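Local coordinates for attachment protein G3P (Enterobacteria phage Ike, PDB 4EO0) that probably binds the tip of the bacterial N-pilus, the receptor of this filamentous phage, as the first step of infection, at residues Y12-S18 and S92-Q98; I36-T42 and Y82-P86; C45-K49 and T76-Y82; A52-F56 and Q71-V75. Residues are numbered along the deposited sequence.

Interaction 1 of 4, residues Y12-S18 and S92-Q98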
loop_
_atom_site.group_PDB
_atom_site.type_symbol
_atom_site.label_atom_id
_atom_site.label_comp_id
_atom_site.label_asym_id
_atom_site.label_seq_id
_atom_site.Cartn_x
_atom_site.Cartn_y
_atom_site.Cartn_z
ATOM N N TYR A 12 -1.892 1.835 5.822
ATOM C CA TYR A 12 -2.111 2.671 4.654
ATOM C C TYR A 12 -2.167 1.720 3.478
ATOM O O TYR A 12 -1.456 0.706 3.437
ATOM C CB TYR A 12 -1.030 3.751 4.542
ATOM C CG TYR A 12 -1.116 4.684 5.729
ATOM C CD1 TYR A 12 -1.987 5.767 5.722
ATOM C CD2 TYR A 12 -0.388 4.436 6.897
ATOM C CE1 TYR A 12 -2.126 6.594 6.834
ATOM C CE2 TYR A 12 -0.499 5.274 8.003
ATOM C CZ TYR A 12 -1.386 6.338 7.972
ATOM O OH TYR A 12 -1.508 7.167 9.050
ATOM N N THR A 13 -3.110 1.963 2.586
ATOM C CA THR A 13 -3.426 1.000 1.550
ATOM C C THR A 13 -3.175 1.453 0.131
ATOM O O THR A 13 -3.472 2.594 -0.236
ATOM C CB THR A 13 -4.941 0.672 1.703
ATOM O OG1 THR A 13 -5.119 0.031 2.962
ATOM C CG2 THR A 13 -5.485 -0.272 0.591
ATOM N N GLY A 14 -2.753 0.489 -0.682
ATOM C CA GLY A 14 -2.620 0.595 -2.128
ATOM C C GLY A 14 -3.355 -0.574 -2.749
ATOM O O GLY A 14 -3.512 -1.615 -2.099
ATOM N N PHE A 15 -3.795 -0.435 -3.996
ATOM C CA PHE A 15 -4.546 -1.503 -4.655
ATOM C C PHE A 15 -3.929 -1.959 -5.944
ATOM O O PHE A 15 -3.582 -1.115 -6.785
ATOM C CB PHE A 15 -5.987 -1.031 -4.969
ATOM C CG PHE A 15 -6.824 -0.679 -3.764
ATOM C CD1 PHE A 15 -7.542 -1.658 -3.087
ATOM C CD2 PHE A 15 -6.921 0.637 -3.323
ATOM C CE1 PHE A 15 -8.328 -1.328 -1.977
ATOM C CE2 PHE A 15 -7.692 0.964 -2.195
ATOM C CZ PHE A 15 -8.387 -0.022 -1.532
ATOM N N ALA A 16 -3.892 -3.299 -6.150
ATOM C CA ALA A 16 -3.490 -3.903 -7.436
ATOM C C ALA A 16 -4.808 -4.386 -8.024
ATOM O O ALA A 16 -5.493 -5.186 -7.395
ATOM C CB ALA A 16 -2.544 -5.083 -7.222
ATOM N N ILE A 17 -5.193 -3.862 -9.187
ATOM C CA ILE A 17 -6.466 -4.191 -9.838
ATOM C C ILE A 17 -6.234 -5.111 -11.041
ATOM O O ILE A 17 -5.346 -4.843 -11.846
ATOM C CB ILE A 17 -7.278 -2.891 -10.168
ATOM C CG1 ILE A 17 -7.695 -2.181 -8.866
ATOM C CG2 ILE A 17 -8.518 -3.167 -11.040
ATOM C CD1 ILE A 17 -7.465 -0.706 -8.867
ATOM N N SER A 18 -7.028 -6.191 -11.157
ATOM C CA SER A 18 -6.894 -7.136 -12.278
ATOM C C SER A 18 -7.153 -6.513 -13.640
ATOM O O SER A 18 -7.987 -5.613 -13.772
ATOM C CB SER A 18 -7.788 -8.361 -12.096
ATOM O OG SER A 18 -9.161 -8.034 -12.263
ATOM N N SER A 92 -13.146 -10.536 -12.370
ATOM C CA SER A 92 -12.343 -9.370 -12.028
ATOM C C SER A 92 -12.116 -9.311 -10.516
ATOM O O SER A 92 -12.991 -9.659 -9.735
ATOM C CB SER A 92 -13.035 -8.098 -12.529
ATOM O OG SER A 92 -12.266 -6.939 -12.261
ATOM N N TRP A 93 -10.910 -8.915 -10.122
ATOM C CA TRP A 93 -10.492 -8.963 -8.722
ATOM C C TRP A 93 -9.367 -7.981 -8.411
ATOM O O TRP A 93 -8.815 -7.349 -9.298
ATOM C CB TRP A 93 -10.102 -10.385 -8.308
ATOM C CG TRP A 93 -8.894 -10.910 -9.009
ATOM C CD1 TRP A 93 -8.745 -11.100 -10.347
ATOM C CD2 TRP A 93 -7.664 -11.320 -8.407
ATOM N NE1 TRP A 93 -7.503 -11.601 -10.618
ATOM C CE2 TRP A 93 -6.817 -11.748 -9.443
ATOM C CE3 TRP A 93 -7.198 -11.374 -7.094
ATOM C CZ2 TRP A 93 -5.532 -12.210 -9.207
ATOM C CZ3 TRP A 93 -5.922 -11.834 -6.865
ATOM C CH2 TRP A 93 -5.104 -12.249 -7.914
ATOM N N SER A 94 -9.070 -7.834 -7.125
ATOM C CA SER A 94 -8.037 -6.905 -6.671
ATOM C C SER A 94 -7.255 -7.477 -5.505
ATOM O O SER A 94 -7.720 -8.410 -4.842
ATOM C CB SER A 94 -8.656 -5.567 -6.257
ATOM O OG SER A 94 -9.591 -5.752 -5.206
ATOM N N ILE A 95 -6.087 -6.879 -5.219
ATOM C CA ILE A 95 -5.256 -7.219 -4.063
ATOM C C ILE A 95 -5.001 -5.919 -3.331
ATOM O O ILE A 95 -4.671 -4.918 -3.963
ATOM C CB ILE A 95 -3.922 -7.914 -4.445
ATOM C CG1 ILE A 95 -4.184 -9.335 -4.951
ATOM C CG2 ILE A 95 -2.921 -7.960 -3.278
ATOM C CD1 ILE A 95 -2.983 -10.028 -5.635
ATOM N N ARG A 96 -5.106 -5.943 -1.998
ATOM C CA ARG A 96 -4.820 -4.816 -1.126
ATOM C C ARG A 96 -3.408 -5.000 -0.629
ATOM O O ARG A 96 -3.076 -6.086 -0.169
ATOM C CB ARG A 96 -5.752 -4.859 0.080
ATOM C CG ARG A 96 -7.190 -4.526 -0.237
ATOM C CD ARG A 96 -8.050 -4.565 1.008
ATOM N NE ARG A 96 -9.394 -4.077 0.689
ATOM C CZ ARG A 96 -9.799 -2.835 0.929
ATOM N NH1 ARG A 96 -8.993 -1.972 1.541
ATOM N NH2 ARG A 96 -11.024 -2.455 0.593
ATOM N N ALA A 97 -2.577 -3.961 -0.753
ATOM C CA ALA A 97 -1.208 -3.900 -0.222
ATOM C C ALA A 97 -1.333 -2.966 0.973
ATOM O O ALA A 97 -1.774 -1.832 0.823
ATOM C CB ALA A 97 -0.256 -3.299 -1.263
ATOM N N GLN A 98 -1.020 -3.465 2.158
ATOM C CA GLN A 98 -1.080 -2.652 3.373
ATOM C C GLN A 98 0.314 -2.427 3.915
ATOM O O GLN A 98 1.084 -3.380 4.079
ATOM C CB GLN A 98 -1.958 -3.287 4.458
ATOM C CG GLN A 98 -3.464 -3.127 4.199
ATOM C CD GLN A 98 -4.327 -3.884 5.159
ATOM O OE1 GLN A 98 -3.869 -4.408 6.186
ATOM N NE2 GLN A 98 -5.616 -3.893 4.890
HETATM O O HOH W 1 -6.737 -2.176 3.065
#

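Interaction 2 of 4, residues I36-T42 and Y82-P86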
loop_
_atom_site.group_PDB
_atom_site.type_symbol
_atom_site.label_atom_id
_atom_site.label_comp_id
_atom_site.label_asym_id
_atom_site.label_seq_id
_atom_site.Cartn_x
_atom_site.Cartn_y
_atom_site.Cartn_z
ATOM N N ILE A 36 -3.302 -10.228 -12.297
ATOM C CA ILE A 36 -2.588 -9.350 -11.388
ATOM C C ILE A 36 -1.142 -9.896 -11.413
ATOM O O ILE A 36 -0.933 -11.095 -11.214
ATOM C CB ILE A 36 -3.150 -9.242 -9.959
ATOM C CG1 ILE A 36 -4.602 -8.734 -9.987
ATOM C CG2 ILE A 36 -2.263 -8.279 -9.144
ATOM C CD1 ILE A 36 -5.290 -8.545 -8.625
ATOM N N THR A 37 -0.163 -9.024 -11.684
ATOM C CA THR A 37 1.238 -9.452 -11.738
ATOM C C THR A 37 1.955 -9.062 -10.445
ATOM O O THR A 37 1.443 -8.248 -9.667
ATOM C CB THR A 37 1.968 -8.775 -12.917
ATOM O OG1 THR A 37 2.150 -7.394 -12.578
ATOM C CG2 THR A 37 1.253 -8.943 -14.262
ATOM N N GLN A 38 3.183 -9.588 -10.252
ATOM C CA GLN A 38 4.015 -9.237 -9.112
ATOM C C GLN A 38 4.387 -7.750 -9.156
ATOM O O GLN A 38 4.379 -7.108 -8.118
ATOM C CB GLN A 38 5.266 -10.115 -9.035
ATOM C CG GLN A 38 6.134 -9.864 -7.805
ATOM C CD GLN A 38 5.392 -10.018 -6.488
ATOM O OE1 GLN A 38 4.598 -10.941 -6.284
ATOM N NE2 GLN A 38 5.618 -9.094 -5.570
ATOM N N ALA A 39 4.672 -7.201 -10.345
ATOM C CA ALA A 39 4.983 -5.778 -10.534
ATOM C C ALA A 39 3.809 -4.915 -10.097
ATOM O O ALA A 39 4.021 -3.858 -9.503
ATOM C CB ALA A 39 5.336 -5.493 -11.979
ATOM N N ASP A 40 2.567 -5.395 -10.334
ATOM C CA ASP A 40 1.376 -4.704 -9.836
ATOM C C ASP A 40 1.354 -4.627 -8.312
ATOM O O ASP A 40 0.883 -3.618 -7.789
ATOM C CB ASP A 40 0.081 -5.401 -10.286
ATOM C CG ASP A 40 -0.194 -5.368 -11.767
ATOM O OD1 ASP A 40 0.308 -4.443 -12.441
ATOM O OD2 ASP A 40 -0.994 -6.197 -12.230
ATOM N N LEU A 41 1.850 -5.666 -7.604
ATOM C CA LEU A 41 1.855 -5.691 -6.127
ATOM C C LEU A 41 2.840 -4.655 -5.586
ATOM O O LEU A 41 2.522 -3.935 -4.628
ATOM C CB LEU A 41 2.180 -7.096 -5.558
ATOM C CG LEU A 41 1.003 -8.063 -5.311
ATOM C CD1 LEU A 41 0.444 -8.606 -6.590
ATOM C CD2 LEU A 41 1.439 -9.278 -4.501
ATOM N N THR A 42 4.024 -4.565 -6.230
ATOM C CA THR A 42 5.070 -3.619 -5.869
ATOM C C THR A 42 4.539 -2.204 -6.025
ATOM O O THR A 42 4.746 -1.401 -5.133
ATOM C CB THR A 42 6.365 -3.907 -6.653
ATOM O OG1 THR A 42 6.924 -5.109 -6.150
ATOM C CG2 THR A 42 7.404 -2.782 -6.523
ATOM N N TYR A 82 0.040 -8.395 1.982
ATOM C CA TYR A 82 -0.980 -8.489 0.936
ATOM C C TYR A 82 -2.054 -9.479 1.282
ATOM O O TYR A 82 -1.806 -10.417 2.039
ATOM C CB TYR A 82 -0.342 -8.902 -0.408
ATOM C CG TYR A 82 0.819 -8.035 -0.826
ATOM C CD1 TYR A 82 2.099 -8.261 -0.327
ATOM C CD2 TYR A 82 0.631 -6.953 -1.683
ATOM C CE1 TYR A 82 3.170 -7.436 -0.681
ATOM C CE2 TYR A 82 1.696 -6.125 -2.048
ATOM C CZ TYR A 82 2.958 -6.359 -1.526
ATOM O OH TYR A 82 4.020 -5.574 -1.891
ATOM N N ASN A 83 -3.247 -9.307 0.702
ATOM C CA ASN A 83 -4.351 -10.267 0.902
ATOM C C ASN A 83 -4.520 -11.218 -0.297
ATOM O O ASN A 83 -5.581 -11.813 -0.478
ATOM C CB ASN A 83 -5.660 -9.539 1.237
ATOM C CG ASN A 83 -6.279 -8.791 0.076
ATOM O OD1 ASN A 83 -5.658 -8.564 -0.954
ATOM N ND2 ASN A 83 -7.523 -8.394 0.213
ATOM N N GLY A 84 -3.495 -11.320 -1.125
ATOM C CA GLY A 84 -3.546 -12.189 -2.298
ATOM C C GLY A 84 -2.205 -12.268 -2.958
ATOM O O GLY A 84 -1.306 -11.471 -2.682
ATOM N N SER A 85 -2.090 -13.237 -3.827
ATOM C CA SER A 85 -0.887 -13.533 -4.593
ATOM C C SER A 85 -1.138 -13.172 -6.036
ATOM O O SER A 85 -2.286 -13.289 -6.487
ATOM C CB SER A 85 -0.579 -15.029 -4.520
ATOM O OG SER A 85 -0.082 -15.352 -3.237
ATOM N N PRO A 86 -0.097 -12.772 -6.808
ATOM C CA PRO A 86 -0.336 -12.498 -8.226
ATOM C C PRO A 86 -0.795 -13.773 -8.926
ATOM O O PRO A 86 -0.456 -14.888 -8.505
ATOM C CB PRO A 86 1.041 -12.078 -8.746
ATOM C CG PRO A 86 1.985 -12.541 -7.789
ATOM C CD PRO A 86 1.329 -12.580 -6.472
#

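Interaction 3 of 4, residues C45-K49 and T76-Y82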
loop_
_atom_site.group_PDB
_atom_site.type_symbol
_atom_site.label_atom_id
_atom_site.label_comp_id
_atom_site.label_asym_id
_atom_site.label_seq_id
_atom_site.Cartn_x
_atom_site.Cartn_y
_atom_site.Cartn_z
ATOM N N CYS A 45 2.089 -1.470 -3.290
ATOM C CA CYS A 45 2.816 -1.216 -2.046
ATOM C C CYS A 45 3.437 0.197 -2.045
ATOM O O CYS A 45 3.409 0.870 -1.017
ATOM C CB CYS A 45 3.871 -2.291 -1.780
ATOM S SG CYS A 45 4.598 -2.182 -0.118
ATOM N N ASN A 46 3.949 0.659 -3.196
ATOM C CA ASN A 46 4.468 2.028 -3.313
ATOM C C ASN A 46 3.355 3.031 -3.122
ATOM O O ASN A 46 3.589 4.072 -2.519
ATOM C CB ASN A 46 5.126 2.220 -4.670
ATOM C CG ASN A 46 6.407 1.449 -4.796
ATOM O OD1 ASN A 46 7.072 1.124 -3.808
ATOM N ND2 ASN A 46 6.794 1.173 -6.018
ATOM N N ASP A 47 2.141 2.720 -3.614
ATOM C CA ASP A 47 0.979 3.579 -3.422
ATOM C C ASP A 47 0.631 3.676 -1.934
ATOM O O ASP A 47 0.332 4.766 -1.441
ATOM C CB ASP A 47 -0.247 3.060 -4.213
ATOM C CG ASP A 47 -0.257 3.288 -5.726
ATOM O OD1 ASP A 47 0.663 3.971 -6.242
ATOM O OD2 ASP A 47 -1.185 2.794 -6.388
ATOM N N ALA A 48 0.689 2.543 -1.228
ATOM C CA ALA A 48 0.401 2.452 0.229
ATOM C C ALA A 48 1.381 3.367 1.005
ATOM O O ALA A 48 0.960 4.138 1.891
ATOM C CB ALA A 48 0.555 0.979 0.689
ATOM N N LYS A 49 2.675 3.310 0.638
ATOM C CA LYS A 49 3.736 4.133 1.238
ATOM C C LYS A 49 3.525 5.631 0.965
ATOM O O LYS A 49 3.681 6.447 1.879
ATOM C CB LYS A 49 5.119 3.671 0.761
ATOM C CG LYS A 49 5.465 2.282 1.247
ATOM C CD LYS A 49 6.759 1.830 0.634
ATOM C CE LYS A 49 7.180 0.502 1.207
ATOM N NZ LYS A 49 8.414 0.005 0.541
ATOM N N THR A 76 7.831 4.072 7.950
ATOM C CA THR A 76 7.012 3.195 7.114
ATOM C C THR A 76 7.661 1.814 7.057
ATOM O O THR A 76 8.882 1.744 6.941
ATOM C CB THR A 76 6.871 3.810 5.703
ATOM O OG1 THR A 76 6.487 5.187 5.789
ATOM C CG2 THR A 76 5.868 3.087 4.845
ATOM N N GLY A 77 6.847 0.765 7.089
ATOM C CA GLY A 77 7.360 -0.588 6.956
ATOM C C GLY A 77 8.081 -0.715 5.626
ATOM O O GLY A 77 7.772 0.017 4.682
ATOM N N ASP A 78 9.128 -1.528 5.597
ATOM C CA ASP A 78 9.940 -1.741 4.389
ATOM C C ASP A 78 9.137 -2.442 3.302
ATOM O O ASP A 78 9.275 -2.129 2.117
ATOM C CB ASP A 78 11.199 -2.567 4.729
ATOM C CG ASP A 78 12.108 -1.907 5.758
ATOM O OD1 ASP A 78 12.197 -0.663 5.757
ATOM O OD2 ASP A 78 12.790 -2.642 6.502
ATOM N N THR A 79 8.311 -3.386 3.706
ATOM C CA THR A 79 7.504 -4.219 2.810
ATOM C C THR A 79 6.049 -4.236 3.267
ATOM O O THR A 79 5.754 -3.986 4.443
ATOM C CB THR A 79 8.085 -5.656 2.729
ATOM O OG1 THR A 79 8.092 -6.247 4.035
ATOM C CG2 THR A 79 9.491 -5.708 2.085
ATOM N N CYS A 80 5.159 -4.557 2.346
ATOM C CA CYS A 80 3.733 -4.619 2.625
ATOM C C CYS A 80 3.339 -6.014 2.989
ATOM O O CYS A 80 4.105 -6.953 2.755
ATOM C CB CYS A 80 2.933 -4.151 1.411
ATOM S SG CYS A 80 3.015 -2.376 1.125
ATOM N N VAL A 81 2.110 -6.141 3.519
ATOM C CA VAL A 81 1.385 -7.395 3.745
ATOM C C VAL A 81 0.227 -7.320 2.739
ATOM O O VAL A 81 -0.460 -6.288 2.651
ATOM C CB VAL A 81 0.889 -7.609 5.183
ATOM C CG1 VAL A 81 0.004 -8.867 5.283
ATOM C CG2 VAL A 81 2.069 -7.694 6.136
ATOM N N TYR A 82 0.040 -8.395 1.982
ATOM C CA TYR A 82 -0.980 -8.489 0.936
ATOM C C TYR A 82 -2.054 -9.479 1.282
ATOM O O TYR A 82 -1.806 -10.417 2.039
ATOM C CB TYR A 82 -0.342 -8.902 -0.408
ATOM C CG TYR A 82 0.819 -8.035 -0.826
ATOM C CD1 TYR A 82 2.099 -8.261 -0.327
ATOM C CD2 TYR A 82 0.631 -6.953 -1.683
ATOM C CE1 TYR A 82 3.170 -7.436 -0.681
ATOM C CE2 TYR A 82 1.696 -6.125 -2.048
ATOM C CZ TYR A 82 2.958 -6.359 -1.526
ATOM O OH TYR A 82 4.020 -5.574 -1.891
HETATM O O HOH W 2 5.914 6.437 3.257
#

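Interaction 4 of 4, residues A52-F56 and Q71-V75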
loop_
_atom_site.group_PDB
_atom_site.type_symbol
_atom_site.label_atom_id
_atom_site.label_comp_id
_atom_site.label_asym_id
_atom_site.label_seq_id
_atom_site.Cartn_x
_atom_site.Cartn_y
_atom_site.Cartn_z
ATOM N N ALA A 52 0.660 6.894 3.147
ATOM C CA ALA A 52 1.148 7.095 4.528
ATOM C C ALA A 52 1.841 8.454 4.602
ATOM O O ALA A 52 1.590 9.220 5.532
ATOM C CB ALA A 52 2.128 5.976 4.900
ATOM N N GLN A 53 2.650 8.774 3.593
ATOM C CA GLN A 53 3.356 10.051 3.557
ATOM C C GLN A 53 2.394 11.200 3.408
ATOM O O GLN A 53 2.550 12.235 4.083
ATOM C CB GLN A 53 4.406 10.048 2.420
ATOM C CG GLN A 53 5.269 11.315 2.374
ATOM C CD GLN A 53 6.138 11.492 3.603
ATOM O OE1 GLN A 53 6.826 10.570 4.061
ATOM N NE2 GLN A 53 6.136 12.694 4.150
ATOM N N ASN A 54 1.385 11.026 2.548
ATOM C CA ASN A 54 0.366 12.038 2.274
ATOM C C ASN A 54 -0.392 12.396 3.565
ATOM O O ASN A 54 -0.619 13.564 3.853
ATOM C CB ASN A 54 -0.591 11.497 1.211
ATOM C CG ASN A 54 -1.499 12.510 0.583
ATOM O OD1 ASN A 54 -2.280 13.192 1.249
ATOM N ND2 ASN A 54 -1.504 12.540 -0.737
ATOM N N VAL A 55 -0.765 11.373 4.325
ATOM C CA VAL A 55 -1.482 11.528 5.593
ATOM C C VAL A 55 -0.564 12.235 6.585
ATOM O O VAL A 55 -1.005 13.196 7.215
ATOM C CB VAL A 55 -2.054 10.200 6.140
ATOM C CG1 VAL A 55 -2.542 10.352 7.591
ATOM C CG2 VAL A 55 -3.188 9.728 5.254
ATOM N N PHE A 56 0.695 11.794 6.699
ATOM C CA PHE A 56 1.677 12.386 7.616
ATOM C C PHE A 56 1.837 13.889 7.352
ATOM O O PHE A 56 1.882 14.674 8.295
ATOM C CB PHE A 56 3.044 11.636 7.542
ATOM C CG PHE A 56 4.120 12.311 8.366
ATOM C CD1 PHE A 56 4.060 12.306 9.759
ATOM C CD2 PHE A 56 5.133 13.047 7.751
ATOM C CE1 PHE A 56 5.026 12.973 10.519
ATOM C CE2 PHE A 56 6.112 13.686 8.514
ATOM C CZ PHE A 56 6.047 13.645 9.892
ATOM N N GLN A 71 10.328 17.333 16.906
ATOM C CA GLN A 71 10.490 17.055 15.485
ATOM C C GLN A 71 9.573 15.847 15.255
ATOM O O GLN A 71 9.240 15.144 16.217
ATOM C CB GLN A 71 11.936 16.668 15.141
ATOM C CG GLN A 71 12.913 17.849 15.179
ATOM C CD GLN A 71 12.844 18.732 13.954
ATOM O OE1 GLN A 71 12.314 19.848 13.990
ATOM N NE2 GLN A 71 13.416 18.274 12.852
ATOM N N PHE A 72 9.136 15.622 14.012
ATOM C CA PHE A 72 8.229 14.521 13.720
ATOM C C PHE A 72 8.740 13.731 12.560
ATOM O O PHE A 72 9.486 14.257 11.721
ATOM C CB PHE A 72 6.799 15.042 13.398
ATOM C CG PHE A 72 6.307 16.031 14.419
ATOM C CD1 PHE A 72 5.837 15.602 15.657
ATOM C CD2 PHE A 72 6.409 17.395 14.187
ATOM C CE1 PHE A 72 5.508 16.525 16.647
ATOM C CE2 PHE A 72 6.061 18.311 15.170
ATOM C CZ PHE A 72 5.589 17.869 16.381
ATOM N N ARG A 73 8.375 12.446 12.522
ATOM C CA ARG A 73 8.734 11.597 11.412
ATOM C C ARG A 73 7.715 10.533 11.199
ATOM O O ARG A 73 6.992 10.148 12.123
ATOM C CB ARG A 73 10.152 11.013 11.557
ATOM C CG ARG A 73 10.239 9.904 12.576
ATOM C CD ARG A 73 11.643 9.417 12.768
ATOM N NE ARG A 73 11.618 8.227 13.604
ATOM C CZ ARG A 73 12.681 7.497 13.915
ATOM N NH1 ARG A 73 13.892 7.859 13.499
ATOM N NH2 ARG A 73 12.550 6.426 14.683
ATOM N N LEU A 74 7.721 9.997 9.987
ATOM C CA LEU A 74 6.908 8.855 9.621
ATOM C C LEU A 74 7.857 7.678 9.401
ATOM O O LEU A 74 8.800 7.766 8.601
ATOM C CB LEU A 74 6.100 9.163 8.353
ATOM C CG LEU A 74 5.382 7.975 7.721
ATOM C CD1 LEU A 74 4.187 7.486 8.571
ATOM C CD2 LEU A 74 4.927 8.333 6.352
ATOM N N VAL A 75 7.622 6.581 10.122
ATOM C CA VAL A 75 8.414 5.382 9.940
ATOM C C VAL A 75 7.487 4.428 9.205
ATOM O O VAL A 75 6.460 4.032 9.763
ATOM C CB VAL A 75 8.957 4.758 11.262
ATOM C CG1 VAL A 75 9.682 3.430 10.985
ATOM C CG2 VAL A 75 9.884 5.718 11.989
#

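Interaction 1 of 4, residues Y12-S18 and S92-Q98
In an antiparallel sheet each strand pays for its buried amides by pairing them with its neighbour, and strands 12-17 and 94-98 follow this rule closely. Their axes approach to 4.7 Å, with chain directions 153° apart. Gly-14 and Ala-97 form one hydrogen-bonded pair, with both N-to-O distances 2.9 Å (Gly-14 N to Ala-97 O and Ala-97 N to Gly-14 O). Ala-16 and Ile-95 form the next, Ala-16 N to Ile-95 O and Ile-95 N to Ala-16 O each measuring 2.8 Å. The pairing outlasts the regular strands: Ser-18 N donates to Trp-93 O (2.8 Å), whereas Trp-93 N turns to a side chain, Ser-18 OG, at 2.9 Å. That hydroxyl also accepts from Ser-92 OG at 3.3 Å and bonds to Glu-34, whose backbone oxygen receives Trp-93 NE1. On the face carrying Thr-13, Phe-15, Arg-96 and Gln-98, one water accepts from Arg-96 NH1 and Gln-98 NE2 and is hydrogen-bonded to Thr-13 OG1, all at 2.7 Å. Here the edge of the Phe-15 ring meets a face of the guanidinium, Phe-15 CE1 lying 3.6 Å from Arg-96 CZ. The other face bears Ala-16 and Ile-95 (CB to CB 4.2 Å), and Ile-95 and Ala-97 touch helix 38-66. The chemistry thus implies a two-sided sheet, apolar beneath the helix, with a mixed, partly exposed face opposite, where one water links Thr-13, Arg-96 and Gln-98.

Interaction 2 of 4, residues I36-T42 and Y82-P86
The backbone of 36-42 leaves strand 30-36 and turns directly into helix 38-66, while 82-86 has no regular structure and curves past that helix start, bringing the CA atoms of Thr-37 and Pro-86 to 4.9 Å. The motif at the turn is a capping box: Thr-37 is the N-cap, its OG1 accepting from Asp-40 N at 3.0 Å, and Asp-40 OD2 accepts from Thr-37 N, also at 3.0 Å. No hydrogen bond joins the two segments, so what they share is packing; a backbone bond, Ile-36 with Gly-87, follows one residue further on. Leu-41, in the first turn, projects between Tyr-82 and Pro-86, and its other side-chain neighbours include Ile-95 of the sheet. Pro-86 spreads over the turn, its CB 3.3 Å from Ile-36 O and its CG 3.4 Å from Gln-38 OE1, while Leu-41 CD2 reaches Pro-86 CD at 3.8 Å. The same methyl makes a CH-pi contact with the Tyr-82 ring: Leu-41 CD2 lies 4.0 Å from the ring centroid, 19° off its normal.

Interaction 3 of 4, residues C45-K49 and T76-Y82
A covalent cross-link fixes two backbones at one point, and weaker contacts must settle what lies to its sides; Cys-45, Lys-49 and Cys-80, the residues most covered here, divide the work in this way. Cys-45 SG and Cys-80 SG form the disulfide at 2.0 Å, with a chi3 of 91°, close to the unstrained value, and the two CA atoms stand 5.9 Å apart. The bridge is buried: Ala-48 CB lies 4.2 Å from Cys-80 SG, and Cys-45 CB comes within 3.3 Å of Tyr-82 OH. One helical turn after Cys-45, Lys-49, trans from chi2 to chi4, reaches across to the connection. Its CG packs on Thr-76 CG2 at 3.7 Å, and Lys-49 NZ donates to Asp-78 O at 2.8 Å, so the ammonium group holds a backbone carbonyl. A water adds a second polar link, donating to Lys-49 O at 2.6 Å and hydrogen-bonded to Thr-76 OG1 at 2.9 Å. The contact thus fastens the connection between strands 72-76 and 81-82 to helix 38-66. Both strands pair with strand 94-106, whose Val-99 touches Ala-48, Thr-76 and Cys-80 where the helix, the connection and the sheet converge.

Interaction 4 of 4, residues A52-F56 and Q71-V75
Where a helix packs on a strand, side chains fill the space between them, and no hydrogen bond crosses between 52-56 and 71-75. The axes of helix 52-56 and strand 72-75 run nearly antiparallel, 161° between directions, with a closest approach of 9.3 Å. The gap is filled by Phe-56 and Leu-74, which interlock. Leu-74 is the bump from the strand: its CD2 enters a hollow on the helix one turn before Phe-56, lying 3.5 Å from Ala-52 O, 3.9 Å from Ala-52 CB and 3.6 Å from Gln-53 N. Phe-56 is the answering bump, its flat ring laid along the strand. Leu-74 CB sits over one face, 4.0 Å from the Phe-56 centroid in a CH-pi contact, while Phe-56 CZ reaches Phe-72 CB at 3.8 Å. In the wider fold, strand 72-76 hydrogen-bonds with strand 94-106, whose Ile-103 also touches Phe-56, and Tyr-12 of strand 12-24 packs against Ala-52 and Val-55 of the helix.

How the interactions relate
From the N terminus, strand 12-24 comes first, and its partner in interaction 1 arrives only with strand 94-106, closing the widest loop. The three other contacts lie within that loop, one inside another without crossing: interaction 2 encloses interaction 3, which encloses interaction 4. Helix 38-66 supplies the first segment of each at successive points, and the returning chain meets them in reverse order, running back along the helix. Interactions 2 and 3 share Tyr-82, whereas interactions 2 and 4 lie on opposite sides of the chain's centre, about 25 Å between centres. Strand 94-106 then gathers the parts: Gln-98 N is hydrogen-bonded to Val-81 O, and Arg-96 N to Asn-83 OD1.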